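Local coordinates for SusD/RagB family nutrient-binding outer membrane lipoprotein (Bacteroides vulgatus, PDB 4F7A), which probably binds glycans, with mucin O-glycans as likely ligands, as a SusD-like lipoprotein serving nutrient uptake at the outer membrane, at residues N51-M56 against D70-Y75; Y60-A65 against V298-Y303; L450-T455 against D463-I468. All coordinates share one frame; numbering follows the deposited sequence.

Contact 1 of 3, residues N51-M56 against D70-Y75; sequences NLNHDM and DKNTVY
Asn-72 meets Leu-52 and Asn-53 where the chain enters helix 54-57, and it does so from a short 3-10 turn, residues 72-73, within the SusD-type fold. Its CG stands anti to the carbonyl carbon (chi1 -84°), and from there the amide reaches the other segment. ND2 donates to Leu-52 O at 2.9 Å, with an N-H...O angle of 152° and the nitrogen above the carbonyl plane. The same ND2 lies 2.8 Å from OD1 of Asn-53, the two amide planes being turned 54° apart. Both amides have further partners: Asn-72 OD1 accepts from the backbone N of Glu-78, and Asn-53 ND2 bonds to Trp-81 O. CB of Asn-72 carries the apolar part, at 3.5 Å from CE of Met-56, a selenomethionine. Thr-73 comes next and crosses that side chain at about a right angle, its CB 3.6 Å from SE of Met-56 and its OG1 engaged by His-62 NE2 and Gly-301 N. Because the Met-56 chain is extended until it bends at chi3, its terminus straddles both residues of the turn, and CE of Met-56 also lies 3.6 Å from the backbone N of Thr-73.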
loop_
_atom_site.group_PDB
_atom_site.type_symbol
_atom_site.label_atom_id
_atom_site.label_comp_id
_atom_site.label_asym_id
_atom_site.label_seq_id
_atom_site.Cartn_x
_atom_site.Cartn_y
_atom_site.Cartn_z
ATOM N N ASN A 51 -3.088 2.434 -10.285
ATOM C CA ASN A 51 -4.551 2.454 -10.255
ATOM C C ASN A 51 -5.190 1.277 -10.976
ATOM O O ASN A 51 -6.182 0.709 -10.490
ATOM C CB ASN A 51 -5.127 3.765 -10.792
ATOM C CG ASN A 51 -6.570 3.969 -10.388
ATOM O OD1 ASN A 51 -7.426 4.172 -11.245
ATOM N ND2 ASN A 51 -6.860 3.912 -9.055
ATOM N N LEU A 52 -4.615 0.887 -12.111
ATOM C CA LEU A 52 -5.135 -0.262 -12.853
ATOM C C LEU A 52 -4.561 -1.621 -12.414
ATOM O O LEU A 52 -4.875 -2.659 -13.014
ATOM C CB LEU A 52 -4.944 -0.068 -14.340
ATOM C CG LEU A 52 -5.798 0.997 -15.012
ATOM C CD1 LEU A 52 -5.233 1.292 -16.396
ATOM C CD2 LEU A 52 -7.284 0.584 -15.108
ATOM N N ASN A 53 -3.722 -1.615 -11.382
ATOM C CA ASN A 53 -3.214 -2.836 -10.776
ATOM C C ASN A 53 -3.639 -2.914 -9.295
ATOM O O ASN A 53 -4.750 -3.318 -8.968
ATOM C CB ASN A 53 -1.687 -2.874 -10.935
ATOM C CG ASN A 53 -1.266 -2.914 -12.365
ATOM O OD1 ASN A 53 -1.396 -3.947 -13.029
ATOM N ND2 ASN A 53 -0.744 -1.811 -12.852
ATOM N N HIS A 54 -2.777 -2.451 -8.412
ATOM C CA HIS A 54 -2.968 -2.616 -6.974
ATOM C C HIS A 54 -4.292 -2.068 -6.468
ATOM O O HIS A 54 -4.895 -2.656 -5.595
ATOM C CB HIS A 54 -1.840 -1.918 -6.215
ATOM C CG HIS A 54 -0.481 -2.221 -6.756
ATOM N ND1 HIS A 54 -0.084 -1.837 -8.021
ATOM C CD2 HIS A 54 0.595 -2.814 -6.186
ATOM C CE1 HIS A 54 1.170 -2.213 -8.217
ATOM N NE2 HIS A 54 1.602 -2.814 -7.121
ATOM N N ASP A 55 -4.700 -0.912 -6.968
ATOM C CA ASP A 55 -5.902 -0.246 -6.455
ATOM C C ASP A 55 -7.154 -1.051 -6.786
ATOM O O ASP A 55 -8.145 -0.984 -6.057
ATOM C CB ASP A 55 -6.029 1.167 -7.034
ATOM C CG ASP A 55 -5.087 2.181 -6.368
ATOM O OD1 ASP A 55 -4.381 1.827 -5.390
ATOM O OD2 ASP A 55 -5.064 3.341 -6.834
HETATM N N MSE A 56 -7.111 -1.779 -7.899
HETATM C CA MSE A 56 -8.200 -2.661 -8.256
HETATM C C MSE A 56 -8.081 -3.991 -7.507
HETATM O O MSE A 56 -9.071 -4.482 -6.930
HETATM C CB MSE A 56 -8.234 -2.905 -9.766
HETATM C CG MSE A 56 -9.313 -3.912 -10.133
HETATM SE SE MSE A 56 -9.583 -4.126 -12.025
HETATM C CE MSE A 56 -7.833 -4.464 -12.526
ATOM N N ASP A 70 -11.413 -6.640 -20.567
ATOM C CA ASP A 70 -10.859 -7.889 -21.088
ATOM C C ASP A 70 -9.369 -8.001 -20.714
ATOM O O ASP A 70 -8.646 -8.872 -21.198
ATOM C CB ASP A 70 -11.071 -8.022 -22.608
ATOM C CG ASP A 70 -10.460 -6.880 -23.417
ATOM O OD1 ASP A 70 -9.899 -5.924 -22.847
ATOM O OD2 ASP A 70 -10.554 -6.949 -24.647
ATOM N N LYS A 71 -8.943 -7.143 -19.804
ATOM C CA LYS A 71 -7.550 -7.126 -19.365
ATOM C C LYS A 71 -7.395 -7.491 -17.877
ATOM O O LYS A 71 -7.791 -8.601 -17.476
ATOM C CB LYS A 71 -6.918 -5.781 -19.755
ATOM C CG LYS A 71 -6.968 -5.519 -21.286
ATOM C CD LYS A 71 -6.452 -4.128 -21.665
ATOM C CE LYS A 71 -6.461 -3.935 -23.169
ATOM N NZ LYS A 71 -7.820 -3.997 -23.746
ATOM N N ASN A 72 -6.822 -6.602 -17.062
ATOM C CA ASN A 72 -6.412 -6.946 -15.703
ATOM C C ASN A 72 -7.570 -7.452 -14.851
ATOM O O ASN A 72 -7.384 -8.358 -14.043
ATOM C CB ASN A 72 -5.742 -5.759 -14.999
ATOM C CG ASN A 72 -4.271 -5.626 -15.331
ATOM O OD1 ASN A 72 -3.788 -6.246 -16.267
ATOM N ND2 ASN A 72 -3.546 -4.791 -14.560
ATOM N N THR A 73 -8.750 -6.851 -15.022
ATOM C CA THR A 73 -9.887 -7.204 -14.194
ATOM C C THR A 73 -10.244 -8.692 -14.285
ATOM O O THR A 73 -10.689 -9.279 -13.291
ATOM C CB THR A 73 -11.117 -6.288 -14.480
ATOM O OG1 THR A 73 -12.100 -6.480 -13.450
ATOM C CG2 THR A 73 -11.735 -6.543 -15.875
ATOM N N VAL A 74 -10.046 -9.293 -15.459
ATOM C CA VAL A 74 -10.299 -10.743 -15.667
ATOM C C VAL A 74 -8.998 -11.539 -15.667
ATOM O O VAL A 74 -8.926 -12.666 -16.174
ATOM C CB VAL A 74 -11.104 -11.033 -16.951
ATOM C CG1 VAL A 74 -12.533 -10.542 -16.833
ATOM C CG2 VAL A 74 -10.392 -10.441 -18.249
ATOM N N TYR A 75 -7.970 -10.974 -15.043
ATOM C CA TYR A 75 -6.678 -11.638 -14.910
ATOM C C TYR A 75 -5.993 -11.937 -16.254
ATOM O O TYR A 75 -5.139 -12.823 -16.311
ATOM C CB TYR A 75 -6.753 -12.931 -14.078
ATOM C CG TYR A 75 -7.031 -12.798 -12.589
ATOM C CD1 TYR A 75 -6.817 -11.605 -11.886
ATOM C CD2 TYR A 75 -7.467 -13.893 -11.874
ATOM C CE1 TYR A 75 -7.041 -11.527 -10.518
ATOM C CE2 TYR A 75 -7.703 -13.819 -10.506
ATOM C CZ TYR A 75 -7.492 -12.646 -9.840
ATOM O OH TYR A 75 -7.729 -12.618 -8.492
#

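Contact 2 of 3, residues Y60-A65 against V298-Y303; sequences YFHDFA and VPQGVY
The imidazole of His-62 carries CG1 of Val-298 over one face, 3.5 Å above the ring plane and displaced toward the rim; the opposite face meets SE of Met-56 beside NE2, with SE of Met-56 3.5 Å from NE2 of His-62. Measured to the ring centroid, Val-298 CG1 is 3.8 Å away and 23° off the normal, which defines a CH-pi contact. With CG of His-62 anti to the backbone N (chi1 -154°), that atom is placed 3.6 Å from Val-298 CG1. Gln-300 approaches obliquely instead, its CA 4.1 Å from CD2 of His-62. Within the ring plane, ND1 donates to Asp-63 O at 2.8 Å and a nearly straight 169°, a bond to the next residue that fixes the ring's rotation, while NE2 is taken by Thr-73 OG1. The fold sets up this meeting: strand 61-62 pairs antiparallel with strand 262-263, and the backbone of Val-298 bonds to Met-263 and Ala-265, bringing the 298-303 loop against the small sheet. The two side chains then cross at about a right angle, with CB of His-62 3.7 Å from CB of Val-298. Beyond the ring, the strand runs out into an Asx turn, in which Asp-63 OD1 accepts from the backbone N of Ala-65 at 3.2 Å.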
loop_
_atom_site.group_PDB
_atom_site.type_symbol
_atom_site.label_atom_id
_atom_site.label_comp_id
_atom_site.label_asym_id
_atom_site.label_seq_id
_atom_site.Cartn_x
_atom_site.Cartn_y
_atom_site.Cartn_z
ATOM N N TYR A 60 -10.471 -1.863 -3.634
ATOM C CA TYR A 60 -10.909 -0.490 -3.385
ATOM C C TYR A 60 -11.624 0.140 -4.581
ATOM O O TYR A 60 -12.662 0.792 -4.419
ATOM C CB TYR A 60 -9.739 0.453 -3.078
ATOM C CG TYR A 60 -9.060 0.317 -1.746
ATOM C CD1 TYR A 60 -9.650 -0.350 -0.663
ATOM C CD2 TYR A 60 -7.822 0.901 -1.552
ATOM C CE1 TYR A 60 -8.986 -0.429 0.575
ATOM C CE2 TYR A 60 -7.159 0.812 -0.340
ATOM C CZ TYR A 60 -7.741 0.147 0.719
ATOM O OH TYR A 60 -7.052 0.133 1.908
ATOM N N PHE A 61 -11.015 0.014 -5.756
ATOM C CA PHE A 61 -11.406 0.812 -6.932
ATOM C C PHE A 61 -11.587 -0.019 -8.186
ATOM O O PHE A 61 -11.073 -1.138 -8.307
ATOM C CB PHE A 61 -10.385 1.929 -7.222
ATOM C CG PHE A 61 -10.270 2.950 -6.128
ATOM C CD1 PHE A 61 -11.318 3.825 -5.867
ATOM C CD2 PHE A 61 -9.105 3.058 -5.373
ATOM C CE1 PHE A 61 -11.222 4.766 -4.852
ATOM C CE2 PHE A 61 -9.005 4.021 -4.346
ATOM C CZ PHE A 61 -10.083 4.858 -4.092
ATOM N N HIS A 62 -12.340 0.535 -9.132
ATOM C CA HIS A 62 -12.490 -0.085 -10.452
ATOM C C HIS A 62 -12.805 0.993 -11.468
ATOM O O HIS A 62 -13.411 2.010 -11.142
ATOM C CB HIS A 62 -13.579 -1.163 -10.437
ATOM C CG HIS A 62 -13.396 -2.226 -11.475
ATOM N ND1 HIS A 62 -13.579 -1.985 -12.819
ATOM C CD2 HIS A 62 -13.043 -3.531 -11.370
ATOM C CE1 HIS A 62 -13.353 -3.098 -13.500
ATOM N NE2 HIS A 62 -13.021 -4.051 -12.643
ATOM N N ASP A 63 -12.313 0.804 -12.684
ATOM C CA ASP A 63 -12.633 1.672 -13.793
ATOM C C ASP A 63 -14.043 1.354 -14.293
ATOM O O ASP A 63 -14.613 0.339 -13.908
ATOM C CB ASP A 63 -11.559 1.498 -14.881
ATOM C CG ASP A 63 -11.335 2.767 -15.695
ATOM O OD1 ASP A 63 -12.325 3.271 -16.248
ATOM O OD2 ASP A 63 -10.185 3.258 -15.775
ATOM N N PHE A 64 -14.625 2.227 -15.114
ATOM C CA PHE A 64 -15.923 1.943 -15.740
ATOM C C PHE A 64 -15.776 1.504 -17.199
ATOM O O PHE A 64 -16.747 1.026 -17.808
ATOM C CB PHE A 64 -16.852 3.172 -15.686
ATOM C CG PHE A 64 -16.513 4.232 -16.702
ATOM C CD1 PHE A 64 -15.405 5.037 -16.548
ATOM C CD2 PHE A 64 -17.302 4.406 -17.834
ATOM C CE1 PHE A 64 -15.079 6.004 -17.507
ATOM C CE2 PHE A 64 -16.986 5.377 -18.791
ATOM C CZ PHE A 64 -15.867 6.167 -18.624
ATOM N N ALA A 65 -14.587 1.682 -17.766
ATOM C CA ALA A 65 -14.435 1.562 -19.210
ATOM C C ALA A 65 -14.405 0.107 -19.603
ATOM O O ALA A 65 -13.433 -0.609 -19.293
ATOM C CB ALA A 65 -13.167 2.298 -19.716
ATOM N N VAL A 298 -18.338 -1.859 -7.972
ATOM C CA VAL A 298 -18.109 -2.609 -9.182
ATOM C C VAL A 298 -17.471 -3.963 -8.892
ATOM O O VAL A 298 -16.423 -4.031 -8.254
ATOM C CB VAL A 298 -17.215 -1.780 -10.150
ATOM C CG1 VAL A 298 -16.972 -2.528 -11.465
ATOM C CG2 VAL A 298 -17.881 -0.378 -10.393
ATOM N N PRO A 299 -18.091 -5.056 -9.359
ATOM C CA PRO A 299 -17.464 -6.369 -9.153
ATOM C C PRO A 299 -16.285 -6.579 -10.101
ATOM O O PRO A 299 -16.394 -6.287 -11.290
ATOM C CB PRO A 299 -18.584 -7.350 -9.508
ATOM C CG PRO A 299 -19.379 -6.604 -10.542
ATOM C CD PRO A 299 -19.323 -5.152 -10.149
ATOM N N GLN A 300 -15.180 -7.104 -9.588
ATOM C CA GLN A 300 -14.029 -7.376 -10.446
ATOM C C GLN A 300 -14.280 -8.610 -11.323
ATOM O O GLN A 300 -14.914 -9.583 -10.904
ATOM C CB GLN A 300 -12.753 -7.585 -9.609
ATOM C CG GLN A 300 -11.467 -7.381 -10.423
ATOM C CD GLN A 300 -10.229 -7.866 -9.733
ATOM O OE1 GLN A 300 -9.930 -7.424 -8.620
ATOM N NE2 GLN A 300 -9.443 -8.706 -10.423
ATOM N N GLY A 301 -13.751 -8.569 -12.537
ATOM C CA GLY A 301 -13.727 -9.742 -13.412
ATOM C C GLY A 301 -14.989 -9.994 -14.187
ATOM O O GLY A 301 -15.297 -11.150 -14.501
ATOM N N VAL A 302 -15.741 -8.930 -14.491
ATOM C CA VAL A 302 -16.883 -9.041 -15.386
ATOM C C VAL A 302 -16.386 -8.706 -16.809
ATOM O O VAL A 302 -16.007 -7.573 -17.098
ATOM C CB VAL A 302 -18.036 -8.116 -14.969
ATOM C CG1 VAL A 302 -19.202 -8.212 -15.968
ATOM C CG2 VAL A 302 -18.529 -8.490 -13.566
ATOM N N TYR A 303 -16.364 -9.715 -17.663
ATOM C CA TYR A 303 -15.762 -9.600 -18.975
ATOM C C TYR A 303 -16.598 -8.682 -19.845
ATOM O O TYR A 303 -17.815 -8.794 -19.883
ATOM C CB TYR A 303 -15.649 -10.980 -19.643
ATOM C CG TYR A 303 -15.090 -10.887 -21.039
ATOM C CD1 TYR A 303 -13.710 -10.827 -21.256
ATOM C CD2 TYR A 303 -15.934 -10.790 -22.141
ATOM C CE1 TYR A 303 -13.188 -10.726 -22.530
ATOM C CE2 TYR A 303 -15.417 -10.660 -23.429
ATOM C CZ TYR A 303 -14.048 -10.630 -23.613
ATOM O OH TYR A 303 -13.538 -10.507 -24.879
#

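Contact 3 of 3, residues L450-T455 against D463-I468; sequences LFKVQT and DTDIMI
Lys-452 NZ donates to the backbone O of Asp-465 at 2.8 Å. The nitrogen lies in the carbonyl plane on a lone pair, with a C=O...N angle of 137°, so the ammonium is held by the main chain. The carboxylate of Asp-465 is a looser neighbour: its OD1 is 4.6 Å from NZ of Lys-452, beyond a salt bridge, although the opposite charges should still attract. A bend at chi2 (-59°) turns CD of Lys-452 over Thr-464 O, and nearer the backbone CB of Lys-452 rests 3.8 Å from CG2 of Thr-464.

Selenomethionine Met-467 crosses the lysine chain at about a right angle, its SE touching both CD and NZ. Its own bend at chi3 (71°) sends CE on to the backbone of the 450-455 segment, 3.6 Å from Phe-451 O, and to CB of Leu-450 at 3.9 Å.

Two waters bridge Val-453 and Thr-464. Water 1 accepts from Val-453 N at 2.9 Å and donates to Thr-464 O at 2.7 Å, joining two main-chain groups that do not meet directly. Water 2 donates to Val-453 O and also bonds Thr-464 OG1, which has a second partner in Asn-456 ND2. A bound sodium ion lies about 4 Å from the Asp-465 side chain.

Residues 450-453 have polyproline-like torsions, whereas 464-466 are helical and the chain turns at Met-467, where phi is positive. Asp-463 opens that turn: its backbone O accepts from Met-467 N. Separately, Asp-463 OD2 accepts from Ile-466 N, and this side-chain bond forms an Asx motif, here within the long loop between helices 435-445 and 475-480 in the SusD-type fold.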
loop_
_atom_site.group_PDB
_atom_site.type_symbol
_atom_site.label_atom_id
_atom_site.label_comp_id
_atom_site.label_asym_id
_atom_site.label_seq_id
_atom_site.Cartn_x
_atom_site.Cartn_y
_atom_site.Cartn_z
ATOM N N LEU A 450 -11.865 -10.704 -0.105
ATOM C CA LEU A 450 -12.290 -10.094 -1.344
ATOM C C LEU A 450 -13.131 -11.050 -2.200
ATOM O O LEU A 450 -12.830 -12.251 -2.294
ATOM C CB LEU A 450 -11.055 -9.664 -2.169
ATOM C CG LEU A 450 -10.055 -8.640 -1.592
ATOM C CD1 LEU A 450 -8.950 -8.333 -2.627
ATOM C CD2 LEU A 450 -10.725 -7.355 -1.140
ATOM N N PHE A 451 -14.168 -10.502 -2.832
ATOM C CA PHE A 451 -14.892 -11.227 -3.853
ATOM C C PHE A 451 -13.919 -11.690 -4.927
ATOM O O PHE A 451 -13.049 -10.923 -5.357
ATOM C CB PHE A 451 -15.951 -10.339 -4.525
ATOM C CG PHE A 451 -17.135 -10.034 -3.656
ATOM C CD1 PHE A 451 -17.974 -11.050 -3.226
ATOM C CD2 PHE A 451 -17.443 -8.725 -3.331
ATOM C CE1 PHE A 451 -19.065 -10.787 -2.459
ATOM C CE2 PHE A 451 -18.536 -8.435 -2.546
ATOM C CZ PHE A 451 -19.367 -9.465 -2.108
ATOM N N LYS A 452 -14.100 -12.928 -5.384
ATOM C CA LYS A 452 -13.294 -13.498 -6.484
ATOM C C LYS A 452 -13.731 -13.010 -7.859
ATOM O O LYS A 452 -14.881 -12.661 -8.053
ATOM C CB LYS A 452 -13.398 -15.021 -6.505
ATOM C CG LYS A 452 -13.328 -15.736 -5.143
ATOM C CD LYS A 452 -12.067 -15.480 -4.354
ATOM C CE LYS A 452 -11.993 -16.403 -3.121
ATOM N NZ LYS A 452 -10.754 -16.236 -2.325
ATOM N N VAL A 453 -12.809 -13.027 -8.824
ATOM C CA VAL A 453 -13.131 -12.613 -10.174
ATOM C C VAL A 453 -14.253 -13.477 -10.736
ATOM O O VAL A 453 -14.319 -14.662 -10.467
ATOM C CB VAL A 453 -11.889 -12.607 -11.137
ATOM C CG1 VAL A 453 -10.829 -11.638 -10.620
ATOM C CG2 VAL A 453 -11.330 -14.033 -11.365
ATOM N N GLN A 454 -15.165 -12.874 -11.489
ATOM C CA GLN A 454 -16.292 -13.635 -12.044
ATOM C C GLN A 454 -15.843 -14.452 -13.244
ATOM O O GLN A 454 -16.326 -15.572 -13.456
ATOM C CB GLN A 454 -17.422 -12.682 -12.427
ATOM C CG GLN A 454 -17.857 -11.806 -11.253
ATOM C CD GLN A 454 -19.308 -11.418 -11.315
ATOM O OE1 GLN A 454 -19.948 -11.526 -12.368
ATOM N NE2 GLN A 454 -19.840 -10.953 -10.191
ATOM N N THR A 455 -14.916 -13.882 -14.019
ATOM C CA THR A 455 -14.311 -14.526 -15.189
ATOM C C THR A 455 -12.788 -14.468 -15.054
ATOM O O THR A 455 -12.220 -13.407 -14.747
ATOM C CB THR A 455 -14.744 -13.835 -16.489
ATOM O OG1 THR A 455 -16.161 -14.029 -16.689
ATOM C CG2 THR A 455 -13.948 -14.359 -17.714
ATOM N N ASP A 463 -5.138 -18.735 -10.197
ATOM C CA ASP A 463 -6.260 -19.504 -9.655
ATOM C C ASP A 463 -7.319 -18.540 -9.109
ATOM O O ASP A 463 -7.006 -17.608 -8.357
ATOM C CB ASP A 463 -5.777 -20.441 -8.542
ATOM C CG ASP A 463 -6.889 -21.322 -7.985
ATOM O OD1 ASP A 463 -7.291 -22.286 -8.701
ATOM O OD2 ASP A 463 -7.348 -21.063 -6.845
ATOM N N THR A 464 -8.570 -18.762 -9.479
ATOM C CA THR A 464 -9.657 -17.889 -9.040
ATOM C C THR A 464 -9.734 -17.780 -7.512
ATOM O O THR A 464 -9.759 -16.684 -6.981
ATOM C CB THR A 464 -10.994 -18.378 -9.616
ATOM O OG1 THR A 464 -10.959 -18.207 -11.039
ATOM C CG2 THR A 464 -12.183 -17.603 -9.010
ATOM N N ASP A 465 -9.734 -18.916 -6.813
ATOM C CA ASP A 465 -9.860 -18.916 -5.355
ATOM C C ASP A 465 -8.593 -18.466 -4.590
ATOM O O ASP A 465 -8.687 -17.718 -3.608
ATOM C CB ASP A 465 -10.355 -20.283 -4.858
ATOM C CG ASP A 465 -11.870 -20.466 -5.070
ATOM O OD1 ASP A 465 -12.606 -19.466 -4.977
ATOM O OD2 ASP A 465 -12.313 -21.596 -5.355
ATOM N N ILE A 466 -7.409 -18.891 -5.033
ATOM C CA ILE A 466 -6.190 -18.403 -4.385
ATOM C C ILE A 466 -6.069 -16.884 -4.635
ATOM O O ILE A 466 -5.653 -16.130 -3.757
ATOM C CB ILE A 466 -4.953 -19.160 -4.855
ATOM C CG1 ILE A 466 -5.020 -20.619 -4.348
ATOM C CG2 ILE A 466 -3.668 -18.502 -4.370
ATOM C CD1 ILE A 466 -4.098 -21.570 -5.117
HETATM N N MSE A 467 -6.458 -16.475 -5.835
HETATM C CA MSE A 467 -6.409 -15.104 -6.321
HETATM C C MSE A 467 -4.984 -14.714 -6.737
HETATM O O MSE A 467 -4.000 -15.441 -6.444
HETATM C CB MSE A 467 -6.998 -14.101 -5.315
HETATM C CG MSE A 467 -8.323 -14.534 -4.700
HETATM SE SE MSE A 467 -9.112 -13.170 -3.570
HETATM C CE MSE A 467 -9.612 -11.954 -5.006
ATOM N N ILE A 468 -4.898 -13.580 -7.428
ATOM C CA ILE A 468 -3.626 -13.087 -7.938
ATOM C C ILE A 468 -2.628 -12.882 -6.779
ATOM O O ILE A 468 -2.991 -12.387 -5.688
ATOM C CB ILE A 468 -3.836 -11.806 -8.808
ATOM C CG1 ILE A 468 -2.518 -11.359 -9.428
ATOM C CG2 ILE A 468 -4.488 -10.637 -8.008
ATOM C CD1 ILE A 468 -2.694 -10.215 -10.488
HETATM O O HOH W 1 -10.250 -14.129 -7.862
HETATM O O HOH W 2 -13.352 -17.267 -12.005
#

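How the contacts relate
Contacts 1 and 2 are direct neighbours, their centres about 8 Å apart. Thr-73 of contact 1 reaches both segments of contact 2: its OG1 lies 2.7 Å from NE2 of His-62 and 2.8 Å from N of Gly-301, both probable hydrogen bonds. The two contacts interleave in sequence, since their segments run in the order 51-56, 60-65, 70-75, 298-303. Contact 3 comes later, its centre about 12 Å from that of contact 1 and about 13 Å from that of contact 2. A probable hydrogen bond, Tyr-75 OH to Ile-468 N at 3.2 Å, joins it to contact 1, and packing of Gly-301 and Gln-300 against 453-455 joins it to contact 2. A sodium ion lies near the Asp-465 side chain of contact 3.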